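Long-range contact in transcriptional regulator, LacI family protein (Rhodococcus jostii, PDB 3K9C), which probably acts as a DNA-binding transcription regulator of the LacI family, with a periplasmic-binding-protein-like domain of the kind that senses small ligands: residues Ser216-Asp221 against Gln232-Ser237. Sequence-based numbering, arbitrary orientation.
Sequences SVVGYD and QMTTIS
Gly219 and Asp221 reach across to Thr234 and Ile236 with their backbone N-H groups where the two subdomains of a periplasmic-binding-protein-like fold adjoin: strand 216-218 is an edge strand of a four-stranded parallel sheet, whereas strand 235-237 is an edge strand of the other, mixed sheet. Between these segments, two backbone bonds join the chain just past one edge strand to the chain at the other. Gly219 N donates to Thr234 O at 2.9 Å, nearly straight at 165°, and Asp221 N to Ile236 O at 2.7 Å. Thr234 O also receives a CA-H...O contact from Val218.

Between these bonds stands the Thr235 side chain. Its OG1 is anti to the backbone N (chi1 -171°), which brings it against the Gly219-Tyr220 peptide, 3.1 Å from Gly219 C, though its hydrogen bond is to Asp194. Asp221 divides its carboxylate: OD1 bonds Gln238 and OD2 a glycerol, probably from the crystallisation liquor, though such molecules often mark pockets.

The apolar part is one aromatic-aliphatic pair. Ile236 lies over a face of the Tyr220 ring in a CH-pi contact, CB 3.8 Å from the centroid; Arg143 makes a cation-pi contact with the same ring. Ile236 CG2 sits over the ring near Tyr220 CZ (3.5 Å), whereas CD1 lies outside the rim, 3.3 Å from Tyr220 CE1.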
# COMPACT_ATOMS: atom_id res chain seq x y z
N SER B 216 23.23 -3.99 -9.65
CA SER B 216 22.51 -2.73 -9.56
C SER B 216 21.04 -2.97 -9.91
O SER B 216 20.71 -3.83 -10.73
CB SER B 216 23.10 -1.69 -10.52
OG SER B 216 24.32 -1.17 -10.02
N VAL B 217 20.16 -2.20 -9.28
CA VAL B 217 18.73 -2.35 -9.51
C VAL B 217 18.09 -0.98 -9.68
O VAL B 217 18.42 -0.04 -8.97
CB VAL B 217 18.05 -3.06 -8.30
CG1 VAL B 217 16.56 -3.28 -8.58
CG2 VAL B 217 18.74 -4.38 -8.01
N VAL B 218 17.17 -0.88 -10.63
CA VAL B 218 16.43 0.35 -10.90
C VAL B 218 14.93 0.04 -10.90
O VAL B 218 14.48 -0.95 -11.49
CB VAL B 218 16.78 0.95 -12.27
CG1 VAL B 218 15.95 2.19 -12.51
CG2 VAL B 218 18.25 1.28 -12.34
N GLY B 219 14.15 0.89 -10.24
CA GLY B 219 12.71 0.70 -10.20
C GLY B 219 12.03 1.69 -11.12
O GLY B 219 12.66 2.25 -12.01
N TYR B 220 10.74 1.91 -10.91
CA TYR B 220 9.99 2.86 -11.72
C TYR B 220 8.77 3.33 -10.92
O TYR B 220 8.10 2.51 -10.29
CB TYR B 220 9.58 2.21 -13.05
CG TYR B 220 9.41 3.17 -14.20
CD1 TYR B 220 10.31 3.18 -15.27
CD2 TYR B 220 8.35 4.07 -14.23
CE1 TYR B 220 10.15 4.06 -16.35
CE2 TYR B 220 8.18 4.96 -15.29
CZ TYR B 220 9.08 4.95 -16.34
OH TYR B 220 8.94 5.84 -17.38
N ASP B 221 8.53 4.64 -10.96
CA ASP B 221 7.41 5.34 -10.30
C ASP B 221 7.82 6.35 -9.22
O ASP B 221 7.15 7.37 -9.04
CB ASP B 221 6.40 4.37 -9.66
CG ASP B 221 5.59 3.61 -10.68
OD1 ASP B 221 5.56 4.01 -11.86
OD2 ASP B 221 4.96 2.60 -10.29
N GLN B 232 16.29 3.02 -0.19
CA GLN B 232 17.01 3.96 -1.05
C GLN B 232 17.16 3.45 -2.49
O GLN B 232 18.26 3.31 -3.01
CB GLN B 232 18.39 4.28 -0.45
CG GLN B 232 18.78 3.42 0.75
CD GLN B 232 20.20 3.68 1.23
OE1 GLN B 232 20.56 4.81 1.60
NE2 GLN B 232 21.03 2.64 1.23
N MSE B 233 16.02 3.23 -3.12
CA MSE B 233 15.95 2.71 -4.48
C MSE B 233 16.07 3.73 -5.61
O MSE B 233 15.34 4.73 -5.66
CB MSE B 233 14.64 1.94 -4.63
CG MSE B 233 14.49 1.11 -5.87
SE MSE B 233 12.64 0.61 -5.91
CE MSE B 233 12.74 -0.80 -4.60
N THR B 234 17.02 3.49 -6.52
CA THR B 234 17.21 4.34 -7.69
C THR B 234 15.97 4.00 -8.51
O THR B 234 15.64 2.82 -8.69
CB THR B 234 18.49 3.95 -8.47
OG1 THR B 234 19.64 4.28 -7.68
CG2 THR B 234 18.56 4.68 -9.80
N THR B 235 15.29 5.03 -9.02
CA THR B 235 14.06 4.81 -9.76
C THR B 235 13.79 5.92 -10.77
O THR B 235 14.53 6.90 -10.85
CB THR B 235 12.87 4.73 -8.77
OG1 THR B 235 11.69 4.31 -9.45
CG2 THR B 235 12.61 6.10 -8.15
N ILE B 236 12.71 5.76 -11.53
CA ILE B 236 12.31 6.74 -12.52
C ILE B 236 11.00 7.39 -12.10
O ILE B 236 9.98 6.72 -11.96
CB ILE B 236 12.12 6.08 -13.89
CG1 ILE B 236 13.46 5.57 -14.40
CG2 ILE B 236 11.51 7.06 -14.87
CD1 ILE B 236 13.34 4.65 -15.55
N SER B 237 11.04 8.71 -11.90
CA SER B 237 9.84 9.43 -11.49
C SER B 237 8.94 9.79 -12.64
O SER B 237 9.40 10.09 -13.74
CB SER B 237 10.21 10.72 -10.75
OG SER B 237 9.07 11.55 -10.60